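Local coordinates for response regulator receiver protein (Desulfuromonas acetoxidans, PDB 2ZAY) that probably takes part in two-component signalling, this chain being the CheY-like receiver domain of a longer response regulator, at residues A[11-16]-A[55-60]; A[26-31]-A[117-122]; A[66-71]-A[101-106]; A[85-90]-A[106-111]. All blocks are in the same frame, centred on the assembly; numbering follows the deposited sequence.

Contact 1. Residues A[11-16]-A[55-60]; sequences IMLVDT and LIITEA
Strands 11-14 and 55-59 run parallel, I11 facing L55 through V14 facing T58, axes 4.7 Å apart and 10° from parallel. M12 N reaches L55 O at 3.1 Å and V14 N reaches I57 O at 2.8 Å, while M12 O and V14 O accept from I57 N and E59 N. On one face I57 CD1 lies 3.8 Å from I11 CG2, and I57 CG2 3.6 Å from L13 CD1. I122 of helix 115-129 covers I11 and I57 there; M12 and V14, on the other face, meet helix 41-51. Beyond the ladder, the extended side chain of E59 reaches across to T16. E59 OE2 takes T16 N at 2.8 Å, nearly on the C-O line, and T16 OG1 at 2.8 Å through the syn lone pair. T16 OG1 stands between backbone N and carbonyl carbon (chi1 55°), bringing both donors to one oxygen. The D15 carboxylate stacks on that of E59, D15 OD1 to E59 OE2 3.5 Å, with OD1 bridged to K111 and OD2 bonded to Q17 N. E59 probably stands where receiver domains usually carry the phosphoacceptor aspartate, and its repulsion with like-charged D15 is probably eased by the K111 bridge and the T16 donors.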
loop_
_atom_site.group_PDB
_atom_site.type_symbol
_atom_site.label_atom_id
_atom_site.label_comp_id
_atom_site.label_asym_id
_atom_site.label_seq_id
_atom_site.Cartn_x
_atom_site.Cartn_y
_atom_site.Cartn_z
ATOM N N ILE A 11 -0.116 7.809 5.153
ATOM C CA ILE A 11 -0.337 6.574 4.417
ATOM C C ILE A 11 -0.015 6.806 2.944
ATOM O O ILE A 11 -0.636 7.656 2.314
ATOM C CB ILE A 11 -1.818 6.124 4.526
ATOM C CG1 ILE A 11 -2.233 6.009 5.995
ATOM C CG2 ILE A 11 -2.013 4.792 3.806
ATOM C CD1 ILE A 11 -1.579 4.864 6.748
ATOM N N MET A 12 0.955 6.081 2.395
ATOM C CA MET A 12 1.264 6.250 0.977
ATOM C C MET A 12 0.492 5.210 0.175
ATOM O O MET A 12 0.476 4.034 0.526
ATOM C CB MET A 12 2.767 6.101 0.702
ATOM C CG MET A 12 3.135 6.164 -0.802
ATOM S SD MET A 12 4.938 6.103 -1.183
ATOM C CE MET A 12 5.438 7.517 -0.505
ATOM N N LEU A 13 -0.162 5.654 -0.893
ATOM C CA LEU A 13 -0.922 4.753 -1.757
ATOM C C LEU A 13 -0.326 4.800 -3.168
ATOM O O LEU A 13 -0.208 5.874 -3.750
ATOM C CB LEU A 13 -2.387 5.192 -1.792
ATOM C CG LEU A 13 -3.339 4.487 -2.754
ATOM C CD1 LEU A 13 -3.416 3.010 -2.409
ATOM C CD2 LEU A 13 -4.722 5.134 -2.656
ATOM N N VAL A 14 0.047 3.641 -3.708
ATOM C CA VAL A 14 0.638 3.552 -5.047
ATOM C C VAL A 14 -0.283 2.713 -5.942
ATOM O O VAL A 14 -0.518 1.536 -5.668
ATOM C CB VAL A 14 2.029 2.857 -5.007
ATOM C CG1 VAL A 14 2.746 3.064 -6.335
ATOM C CG2 VAL A 14 2.860 3.390 -3.854
ATOM N N ASP A 15 -0.804 3.311 -7.009
ATOM C CA ASP A 15 -1.707 2.588 -7.911
ATOM C C ASP A 15 -1.643 3.236 -9.291
ATOM O O ASP A 15 -1.500 4.455 -9.395
ATOM C CB ASP A 15 -3.143 2.649 -7.378
ATOM C CG ASP A 15 -4.054 1.613 -8.028
ATOM O OD1 ASP A 15 -4.119 0.475 -7.523
ATOM O OD2 ASP A 15 -4.695 1.932 -9.050
ATOM N N THR A 16 -1.750 2.430 -10.346
ATOM C CA THR A 16 -1.680 2.957 -11.705
ATOM C C THR A 16 -2.987 3.598 -12.178
ATOM O O THR A 16 -3.035 4.211 -13.246
ATOM C CB THR A 16 -1.239 1.865 -12.714
ATOM O OG1 THR A 16 -2.108 0.731 -12.615
ATOM C CG2 THR A 16 0.196 1.428 -12.435
ATOM N N LEU A 55 2.616 3.586 6.792
ATOM C CA LEU A 55 2.203 2.361 6.122
ATOM C C LEU A 55 2.073 2.633 4.630
ATOM O O LEU A 55 1.731 3.741 4.222
ATOM C CB LEU A 55 0.875 1.867 6.707
ATOM C CG LEU A 55 0.360 0.539 6.148
ATOM C CD1 LEU A 55 -0.449 -0.193 7.210
ATOM C CD2 LEU A 55 -0.474 0.809 4.919
ATOM N N ILE A 56 2.344 1.615 3.820
ATOM C CA ILE A 56 2.286 1.763 2.373
ATOM C C ILE A 56 1.301 0.777 1.780
ATOM O O ILE A 56 1.241 -0.384 2.191
ATOM C CB ILE A 56 3.691 1.537 1.753
ATOM C CG1 ILE A 56 4.651 2.616 2.272
ATOM C CG2 ILE A 56 3.612 1.551 0.225
ATOM C CD1 ILE A 56 6.103 2.366 1.936
ATOM N N ILE A 57 0.505 1.252 0.830
ATOM C CA ILE A 57 -0.475 0.402 0.164
ATOM C C ILE A 57 -0.112 0.461 -1.316
ATOM O O ILE A 57 -0.065 1.543 -1.902
ATOM C CB ILE A 57 -1.904 0.951 0.336
ATOM C CG1 ILE A 57 -2.281 0.996 1.816
ATOM C CG2 ILE A 57 -2.885 0.094 -0.447
ATOM C CD1 ILE A 57 -3.597 1.734 2.085
ATOM N N THR A 58 0.152 -0.685 -1.926
ATOM C CA THR A 58 0.513 -0.671 -3.335
ATOM C C THR A 58 -0.239 -1.685 -4.170
ATOM O O THR A 58 -0.591 -2.764 -3.696
ATOM C CB THR A 58 2.022 -0.937 -3.537
ATOM O OG1 THR A 58 2.323 -0.885 -4.935
ATOM C CG2 THR A 58 2.413 -2.322 -3.001
ATOM N N GLU A 59 -0.499 -1.318 -5.421
ATOM C CA GLU A 59 -1.155 -2.216 -6.354
ATOM C C GLU A 59 -0.126 -3.330 -6.545
ATOM O O GLU A 59 1.071 -3.057 -6.616
ATOM C CB GLU A 59 -1.399 -1.494 -7.681
ATOM C CG GLU A 59 -2.163 -2.301 -8.711
ATOM C CD GLU A 59 -2.455 -1.494 -9.968
ATOM O OE1 GLU A 59 -3.249 -1.962 -10.813
ATOM O OE2 GLU A 59 -1.882 -0.393 -10.109
ATOM N N ALA A 60 -0.580 -4.576 -6.624
ATOM C CA ALA A 60 0.337 -5.697 -6.790
ATOM C C ALA A 60 0.891 -5.803 -8.203
ATOM O O ALA A 60 2.100 -5.899 -8.403
ATOM C CB ALA A 60 -0.358 -6.993 -6.414
#

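Contact 2. Residues A[26-31]-A[117-122]; sequences SALSQE and RLSARI
S119 has its OG anti to the backbone N (chi1 176°), and E31 bends at chi2 (80°) to bring CD round; hydroxyl and carboxylate thereby meet between the helices, S119 OG giving E31 OE1 a weak hydrogen bond of 2.9 Å. L28, with CG beside its own backbone N, spreads its two methyls over different partners. L28 CD1 touches L118 CD2 at 3.8 Å, the side chains crossing at about a right angle, and meets I122 CD1 tip to tip at 3.9 Å. L28 CD2 rests on S119, 3.8 Å from its CA and CB alike. The helical segments cross at -46° with axes 10.3 Å apart. Beneath them lies the sheet: F33 packs on L28, S119 and I122, while I57 meets L118 and I122. E31 OE1 has a stronger partner in K123, one residue beyond the segment, to which it forms a salt bridge. An alanine in place of E31 would probably leave the S119 hydroxyl and the K123 ammonium without this shared mate. The chemistry is therefore layered: an apolar seam on the sheet side joins the first and last helices of the receiver fold, and a polar link, E31 to S119 and K123, lies beside it.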
loop_
_atom_site.group_PDB
_atom_site.type_symbol
_atom_site.label_atom_id
_atom_site.label_comp_id
_atom_site.label_asym_id
_atom_site.label_seq_id
_atom_site.Cartn_x
_atom_site.Cartn_y
_atom_site.Cartn_z
ATOM N N SER A 26 -10.991 9.374 -0.483
ATOM C CA SER A 26 -11.699 10.472 0.170
ATOM C C SER A 26 -12.230 10.043 1.530
ATOM O O SER A 26 -12.176 10.807 2.491
ATOM C CB SER A 26 -12.859 10.954 -0.707
ATOM O OG SER A 26 -12.381 11.506 -1.924
ATOM N N ALA A 27 -12.735 8.816 1.610
ATOM C CA ALA A 27 -13.286 8.291 2.856
ATOM C C ALA A 27 -12.225 8.136 3.942
ATOM O O ALA A 27 -12.518 8.283 5.128
ATOM C CB ALA A 27 -13.971 6.943 2.598
ATOM N N LEU A 28 -10.996 7.831 3.534
ATOM C CA LEU A 28 -9.895 7.656 4.480
ATOM C C LEU A 28 -9.432 8.985 5.060
ATOM O O LEU A 28 -9.049 9.064 6.226
ATOM C CB LEU A 28 -8.713 6.963 3.796
ATOM C CG LEU A 28 -8.894 5.481 3.461
ATOM C CD1 LEU A 28 -7.651 4.965 2.744
ATOM C CD2 LEU A 28 -9.134 4.686 4.743
ATOM N N SER A 29 -9.460 10.029 4.236
ATOM C CA SER A 29 -9.045 11.351 4.685
ATOM C C SER A 29 -9.941 11.700 5.851
ATOM O O SER A 29 -9.484 12.143 6.902
ATOM C CB SER A 29 -9.228 12.382 3.566
ATOM O OG SER A 29 -8.603 11.952 2.367
ATOM N N GLN A 30 -11.232 11.474 5.649
ATOM C CA GLN A 30 -12.239 11.741 6.660
ATOM C C GLN A 30 -11.935 10.956 7.931
ATOM O O GLN A 30 -12.233 11.400 9.036
ATOM C CB GLN A 30 -13.611 11.343 6.111
ATOM C CG GLN A 30 -14.755 11.486 7.090
ATOM C CD GLN A 30 -16.094 11.221 6.430
ATOM O OE1 GLN A 30 -16.424 11.829 5.411
ATOM N NE2 GLN A 30 -16.873 10.315 7.008
ATOM N N GLU A 31 -11.334 9.785 7.749
ATOM C CA GLU A 31 -10.973 8.898 8.847
ATOM C C GLU A 31 -9.790 9.465 9.629
ATOM O O GLU A 31 -9.500 9.021 10.738
ATOM C CB GLU A 31 -10.601 7.523 8.289
ATOM C CG GLU A 31 -10.780 6.371 9.255
ATOM C CD GLU A 31 -12.223 5.913 9.353
ATOM O OE1 GLU A 31 -12.485 4.913 10.053
ATOM O OE2 GLU A 31 -13.097 6.549 8.727
ATOM N N ARG A 117 -13.761 -1.566 4.586
ATOM C CA ARG A 117 -12.842 -2.690 4.729
ATOM C C ARG A 117 -11.398 -2.196 4.764
ATOM O O ARG A 117 -10.610 -2.603 5.620
ATOM C CB ARG A 117 -13.041 -3.656 3.555
ATOM C CG ARG A 117 -12.271 -4.960 3.645
ATOM C CD ARG A 117 -12.862 -5.994 2.680
ATOM N NE ARG A 117 -14.303 -6.136 2.883
ATOM C CZ ARG A 117 -15.069 -7.027 2.260
ATOM N NH1 ARG A 117 -14.537 -7.867 1.382
ATOM N NH2 ARG A 117 -16.368 -7.077 2.512
ATOM N N LEU A 118 -11.058 -1.306 3.838
ATOM C CA LEU A 118 -9.700 -0.773 3.766
ATOM C C LEU A 118 -9.313 -0.028 5.041
ATOM O O LEU A 118 -8.218 -0.207 5.568
ATOM C CB LEU A 118 -9.565 0.161 2.565
ATOM C CG LEU A 118 -8.172 0.756 2.342
ATOM C CD1 LEU A 118 -7.141 -0.365 2.205
ATOM C CD2 LEU A 118 -8.190 1.617 1.089
ATOM N N SER A 119 -10.222 0.807 5.533
ATOM C CA SER A 119 -9.976 1.572 6.747
ATOM C C SER A 119 -9.656 0.660 7.927
ATOM O O SER A 119 -8.667 0.869 8.631
ATOM C CB SER A 119 -11.193 2.430 7.085
ATOM O OG SER A 119 -10.999 3.111 8.315
ATOM N N ALA A 120 -10.499 -0.346 8.144
ATOM C CA ALA A 120 -10.300 -1.286 9.243
ATOM C C ALA A 120 -8.987 -2.068 9.100
ATOM O O ALA A 120 -8.308 -2.332 10.090
ATOM C CB ALA A 120 -11.475 -2.256 9.310
ATOM N N ARG A 121 -8.642 -2.437 7.868
ATOM C CA ARG A 121 -7.416 -3.198 7.590
ATOM C C ARG A 121 -6.173 -2.370 7.915
ATOM O O ARG A 121 -5.203 -2.878 8.477
ATOM C CB ARG A 121 -7.396 -3.631 6.118
ATOM C CG ARG A 121 -8.375 -4.757 5.787
ATOM C CD ARG A 121 -7.785 -6.102 6.164
ATOM N NE ARG A 121 -8.735 -7.207 6.061
ATOM C CZ ARG A 121 -8.433 -8.462 6.377
ATOM N NH1 ARG A 121 -7.211 -8.754 6.803
ATOM N NH2 ARG A 121 -9.348 -9.420 6.286
ATOM N N ILE A 122 -6.213 -1.095 7.553
ATOM C CA ILE A 122 -5.118 -0.172 7.830
ATOM C C ILE A 122 -4.970 -0.026 9.342
ATOM O O ILE A 122 -3.879 -0.192 9.891
ATOM C CB ILE A 122 -5.400 1.224 7.215
ATOM C CG1 ILE A 122 -5.359 1.127 5.687
ATOM C CG2 ILE A 122 -4.388 2.254 7.729
ATOM C CD1 ILE A 122 -5.678 2.431 4.970
#

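Contact 3. Residues A[66-71]-A[101-106]; sequences SGMDLF and LDMGFI
F71 and F105 pass alongside in opposite senses, an oblique pair with planes 31° apart and ring centroids separated by 4.7 Å. F71 CD1 stands 3.8 Å above the F105 plane, over the ring centre, while F105 CD2 lies over a face of the F71 ring. F105 CZ also comes to F71 CB, 3.6 Å away. At the edge of the F105 ring, near its plane, comes the carbonyl of G67, whose O is 3.5 Å from F105 CZ. F71 reaches this place because its CG is anti to the backbone N (chi1 -176°). In the CheY-like alpha/beta sandwich, helices 67-75 and 94-103 lie on the same face of the sheet, and V85 of strand 85-89 touches both rings. Helix 67-75 opens with a capping box in which S66 OG accepts from D69 N and D69 OD2 accepts from S66 N. Helix 94-103 closes in a Schellman motif at G104, phi 128°. The F71 ring lies across that turn, F71 CZ 3.7 Å from G104 C; G104, at positive phi, has no side chain between the turn and the F71 ring. M68 and M103 cross at about a right angle, M68 CG 3.4 Å from M103 SD. The M103 chain bends at chi3, and M103 CE turns to the F71 ring, 3.8 Å from F71 CD2.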
loop_
_atom_site.group_PDB
_atom_site.type_symbol
_atom_site.label_atom_id
_atom_site.label_comp_id
_atom_site.label_asym_id
_atom_site.label_seq_id
_atom_site.Cartn_x
_atom_site.Cartn_y
_atom_site.Cartn_z
ATOM N N SER A 66 6.465 -3.717 -10.626
ATOM C CA SER A 66 5.362 -4.287 -9.861
ATOM C C SER A 66 5.383 -3.936 -8.377
ATOM O O SER A 66 6.339 -3.340 -7.874
ATOM C CB SER A 66 5.376 -5.807 -10.002
ATOM O OG SER A 66 6.409 -6.358 -9.205
ATOM N N GLY A 67 4.310 -4.314 -7.688
ATOM C CA GLY A 67 4.218 -4.072 -6.258
ATOM C C GLY A 67 5.300 -4.867 -5.547
ATOM O O GLY A 67 5.832 -4.427 -4.528
ATOM N N MET A 68 5.624 -6.046 -6.074
ATOM C CA MET A 68 6.677 -6.872 -5.476
ATOM C C MET A 68 8.040 -6.208 -5.677
ATOM O O MET A 68 8.916 -6.309 -4.818
ATOM C CB MET A 68 6.697 -8.278 -6.088
ATOM C CG MET A 68 5.558 -9.179 -5.630
ATOM S SD MET A 68 5.707 -10.892 -6.240
ATOM C CE MET A 68 5.320 -10.638 -7.971
ATOM N N ASP A 69 8.213 -5.530 -6.811
ATOM C CA ASP A 69 9.467 -4.834 -7.100
ATOM C C ASP A 69 9.607 -3.673 -6.128
ATOM O O ASP A 69 10.690 -3.414 -5.602
ATOM C CB ASP A 69 9.481 -4.287 -8.533
ATOM C CG ASP A 69 9.573 -5.382 -9.576
ATOM O OD1 ASP A 69 10.351 -6.336 -9.356
ATOM O OD2 ASP A 69 8.880 -5.280 -10.615
ATOM N N LEU A 70 8.500 -2.973 -5.899
ATOM C CA LEU A 70 8.485 -1.844 -4.974
ATOM C C LEU A 70 8.804 -2.358 -3.574
ATOM O O LEU A 70 9.613 -1.769 -2.859
ATOM C CB LEU A 70 7.109 -1.164 -4.972
ATOM C CG LEU A 70 6.920 -0.002 -3.983
ATOM C CD1 LEU A 70 7.998 1.041 -4.218
ATOM C CD2 LEU A 70 5.533 0.618 -4.156
ATOM N N PHE A 71 8.157 -3.455 -3.184
ATOM C CA PHE A 71 8.395 -4.037 -1.870
ATOM C C PHE A 71 9.893 -4.303 -1.682
ATOM O O PHE A 71 10.476 -3.942 -0.657
ATOM C CB PHE A 71 7.635 -5.353 -1.731
ATOM C CG PHE A 71 7.757 -5.984 -0.369
ATOM C CD1 PHE A 71 6.886 -5.629 0.655
ATOM C CD2 PHE A 71 8.745 -6.928 -0.111
ATOM C CE1 PHE A 71 6.992 -6.211 1.923
ATOM C CE2 PHE A 71 8.868 -7.515 1.143
ATOM C CZ PHE A 71 7.987 -7.158 2.169
ATOM N N LEU A 101 1.799 -12.629 0.698
ATOM C CA LEU A 101 1.886 -12.763 2.150
ATOM C C LEU A 101 3.183 -13.491 2.541
ATOM O O LEU A 101 3.847 -13.113 3.508
ATOM C CB LEU A 101 0.673 -13.528 2.699
ATOM C CG LEU A 101 -0.684 -12.818 2.646
ATOM C CD1 LEU A 101 -1.748 -13.699 3.279
ATOM C CD2 LEU A 101 -0.599 -11.488 3.391
ATOM N N ASP A 102 3.542 -14.531 1.790
ATOM C CA ASP A 102 4.758 -15.295 2.099
ATOM C C ASP A 102 6.017 -14.440 1.993
ATOM O O ASP A 102 6.975 -14.643 2.740
ATOM C CB ASP A 102 4.872 -16.528 1.190
ATOM C CG ASP A 102 3.828 -17.597 1.515
ATOM O OD1 ASP A 102 3.303 -17.613 2.649
ATOM O OD2 ASP A 102 3.534 -18.439 0.643
ATOM N N MET A 103 5.986 -13.479 1.069
ATOM C CA MET A 103 7.069 -12.521 0.806
ATOM C C MET A 103 7.286 -11.533 1.941
ATOM O O MET A 103 8.394 -11.009 2.115
ATOM C CB MET A 103 6.733 -11.667 -0.410
ATOM C CG MET A 103 7.338 -12.074 -1.701
ATOM S SD MET A 103 6.796 -10.880 -2.919
ATOM C CE MET A 103 8.021 -9.602 -2.734
ATOM N N GLY A 104 6.219 -11.227 2.672
ATOM C CA GLY A 104 6.347 -10.278 3.761
ATOM C C GLY A 104 5.334 -9.146 3.731
ATOM O O GLY A 104 5.344 -8.281 4.614
ATOM N N PHE A 105 4.477 -9.113 2.714
ATOM C CA PHE A 105 3.449 -8.076 2.673
ATOM C C PHE A 105 2.652 -8.265 3.960
ATOM O O PHE A 105 2.296 -9.393 4.314
ATOM C CB PHE A 105 2.547 -8.251 1.445
ATOM C CG PHE A 105 3.090 -7.594 0.196
ATOM C CD1 PHE A 105 2.786 -6.270 -0.096
ATOM C CD2 PHE A 105 3.938 -8.292 -0.667
ATOM C CE1 PHE A 105 3.320 -5.638 -1.234
ATOM C CE2 PHE A 105 4.479 -7.670 -1.808
ATOM C CZ PHE A 105 4.169 -6.346 -2.087
ATOM N N ILE A 106 2.374 -7.175 4.668
ATOM C CA ILE A 106 1.662 -7.293 5.940
ATOM C C ILE A 106 0.192 -7.686 5.795
ATOM O O ILE A 106 -0.409 -8.224 6.731
ATOM C CB ILE A 106 1.791 -5.992 6.766
ATOM C CG1 ILE A 106 1.640 -6.318 8.251
ATOM C CG2 ILE A 106 0.771 -4.970 6.300
ATOM C CD1 ILE A 106 2.047 -5.182 9.156
#

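Contact 4. Residues A[85-90]-A[106-111]; sequences VIALSG and IDFIAK
F108 brings its ring obliquely against two small residues of the neighbouring strand, with S89 CB 3.6 Å from F108 CZ and A87 CB 4.0 Å from F108 CD1. E96, E97 and L100 of helix 94-103 also touch it. The D107 carboxylate is the second flat group: its OD1 accepts F108 N on the anti side, 23° out of the carboxylate plane, while OD2 is bridged to R121. On the sheet face away from F108, L88 and I109 lie side by side, L88 CD1 3.6 Å from I109 CB, and I109 CD1 also meets I86 CG2 at 3.8 Å. At the start of the pair, I106 CG2 covers I86 CG1 at 3.6 Å. Five backbone bonds join the segments, from I106 N to V85 O through to K111 N to S89 O; the last, 2.8 Å long, has its donor 41° above the carbonyl plane. K111 folds back over the strand end: the bends at chi3 and chi4 place CE and NZ, and K111 NZ lies 3.6 Å from L88 CB and forms a salt bridge with D15 OD1. An alanine in place of K111 would probably leave D15 OD1 without its charged mate and L88 without the NZ group beside it. S89 OG, anti to its backbone N, turns to E96 and to the backbone N of R91 and A92. A parallel pair joined through helix 94-103 is a beta-alpha-beta crossover. S89, F108 and K111 probably correspond to the conserved Ser/Thr, switch aromatic and lysine of receiver domains.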
loop_
_atom_site.group_PDB
_atom_site.type_symbol
_atom_site.label_atom_id
_atom_site.label_comp_id
_atom_site.label_asym_id
_atom_site.label_seq_id
_atom_site.Cartn_x
_atom_site.Cartn_y
_atom_site.Cartn_z
ATOM N N VAL A 85 3.753 -2.967 4.449
ATOM C CA VAL A 85 3.204 -2.788 3.104
ATOM C C VAL A 85 2.005 -3.700 2.874
ATOM O O VAL A 85 2.079 -4.913 3.097
ATOM C CB VAL A 85 4.279 -3.084 2.016
ATOM C CG1 VAL A 85 3.738 -2.710 0.627
ATOM C CG2 VAL A 85 5.559 -2.292 2.311
ATOM N N ILE A 86 0.896 -3.105 2.442
ATOM C CA ILE A 86 -0.327 -3.852 2.150
ATOM C C ILE A 86 -0.458 -3.939 0.636
ATOM O O ILE A 86 -0.260 -2.941 -0.059
ATOM C CB ILE A 86 -1.592 -3.128 2.684
ATOM C CG1 ILE A 86 -1.635 -3.183 4.217
ATOM C CG2 ILE A 86 -2.860 -3.780 2.091
ATOM C CD1 ILE A 86 -2.841 -2.471 4.797
ATOM N N ALA A 87 -0.770 -5.124 0.120
ATOM C CA ALA A 87 -0.945 -5.284 -1.316
ATOM C C ALA A 87 -2.417 -5.220 -1.692
ATOM O O ALA A 87 -3.273 -5.763 -0.996
ATOM C CB ALA A 87 -0.352 -6.615 -1.787
ATOM N N LEU A 88 -2.692 -4.543 -2.801
ATOM C CA LEU A 88 -4.037 -4.403 -3.336
ATOM C C LEU A 88 -3.976 -5.077 -4.703
ATOM O O LEU A 88 -3.113 -4.760 -5.512
ATOM C CB LEU A 88 -4.383 -2.922 -3.492
ATOM C CG LEU A 88 -5.456 -2.324 -2.581
ATOM C CD1 LEU A 88 -5.234 -2.726 -1.134
ATOM C CD2 LEU A 88 -5.446 -0.807 -2.748
ATOM N N SER A 89 -4.871 -6.018 -4.974
ATOM C CA SER A 89 -4.807 -6.677 -6.266
ATOM C C SER A 89 -6.150 -6.910 -6.919
ATOM O O SER A 89 -7.119 -7.303 -6.266
ATOM C CB SER A 89 -4.069 -8.011 -6.145
ATOM O OG SER A 89 -4.071 -8.693 -7.388
ATOM N N GLY A 90 -6.187 -6.657 -8.222
ATOM C CA GLY A 90 -7.402 -6.856 -8.985
ATOM C C GLY A 90 -7.520 -8.286 -9.477
ATOM O O GLY A 90 -8.491 -8.631 -10.148
ATOM N N ILE A 106 2.374 -7.175 4.668
ATOM C CA ILE A 106 1.662 -7.293 5.940
ATOM C C ILE A 106 0.192 -7.686 5.795
ATOM O O ILE A 106 -0.409 -8.224 6.731
ATOM C CB ILE A 106 1.791 -5.992 6.766
ATOM C CG1 ILE A 106 1.640 -6.318 8.251
ATOM C CG2 ILE A 106 0.771 -4.970 6.300
ATOM C CD1 ILE A 106 2.047 -5.182 9.156
ATOM N N ASP A 107 -0.396 -7.403 4.639
ATOM C CA ASP A 107 -1.785 -7.786 4.379
ATOM C C ASP A 107 -2.021 -7.799 2.870
ATOM O O ASP A 107 -1.188 -7.316 2.093
ATOM C CB ASP A 107 -2.786 -6.831 5.057
ATOM C CG ASP A 107 -4.110 -7.525 5.411
ATOM O OD1 ASP A 107 -4.443 -8.554 4.780
ATOM O OD2 ASP A 107 -4.825 -7.044 6.316
ATOM N N PHE A 108 -3.150 -8.369 2.465
ATOM C CA PHE A 108 -3.513 -8.469 1.055
ATOM C C PHE A 108 -5.007 -8.193 0.930
ATOM O O PHE A 108 -5.819 -8.826 1.613
ATOM C CB PHE A 108 -3.198 -9.874 0.544
ATOM C CG PHE A 108 -3.569 -10.094 -0.897
ATOM C CD1 PHE A 108 -2.648 -9.853 -1.910
ATOM C CD2 PHE A 108 -4.843 -10.544 -1.238
ATOM C CE1 PHE A 108 -2.987 -10.059 -3.251
ATOM C CE2 PHE A 108 -5.199 -10.754 -2.573
ATOM C CZ PHE A 108 -4.266 -10.511 -3.582
ATOM N N ILE A 109 -5.370 -7.252 0.066
ATOM C CA ILE A 109 -6.770 -6.891 -0.117
ATOM C C ILE A 109 -7.160 -6.963 -1.581
ATOM O O ILE A 109 -6.529 -6.339 -2.435
ATOM C CB ILE A 109 -7.038 -5.459 0.385
ATOM C CG1 ILE A 109 -6.561 -5.319 1.834
ATOM C CG2 ILE A 109 -8.533 -5.138 0.280
ATOM C CD1 ILE A 109 -6.675 -3.901 2.371
ATOM N N ALA A 110 -8.208 -7.727 -1.867
ATOM C CA ALA A 110 -8.684 -7.877 -3.233
ATOM C C ALA A 110 -9.561 -6.709 -3.673
ATOM O O ALA A 110 -10.433 -6.260 -2.926
ATOM C CB ALA A 110 -9.461 -9.182 -3.370
ATOM N N LYS A 111 -9.307 -6.208 -4.877
ATOM C CA LYS A 111 -10.111 -5.134 -5.448
ATOM C C LYS A 111 -11.406 -5.806 -5.922
ATOM O O LYS A 111 -11.443 -7.023 -6.102
ATOM C CB LYS A 111 -9.398 -4.506 -6.654
ATOM C CG LYS A 111 -8.201 -3.619 -6.331
ATOM C CD LYS A 111 -7.508 -3.189 -7.620
ATOM C CE LYS A 111 -6.906 -1.787 -7.529
ATOM N NZ LYS A 111 -5.894 -1.652 -6.457
#

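Contacts 1 and 4 belong to one five-stranded parallel sheet, ordered 33-38, 9-14, 55-59, 85-89, 107-110. Their centres are about 9 Å apart, and strands 55-59 and 85-89 join them by backbone bonds. Contact 2 lies on one face of the sheet, contact 3 on the other, centres about 21 Å apart and not touching. Contact 2 spans nearly the whole fold in sequence, drawing the first helix to the last, whereas contact 1 is complete in the sequence before contact 3 begins and contacts 3 and 4 interleave, sharing I106. Strand ends of contacts 1 and 4 converge where K111 meets D15, the region that in receiver domains usually forms the phosphorylation site.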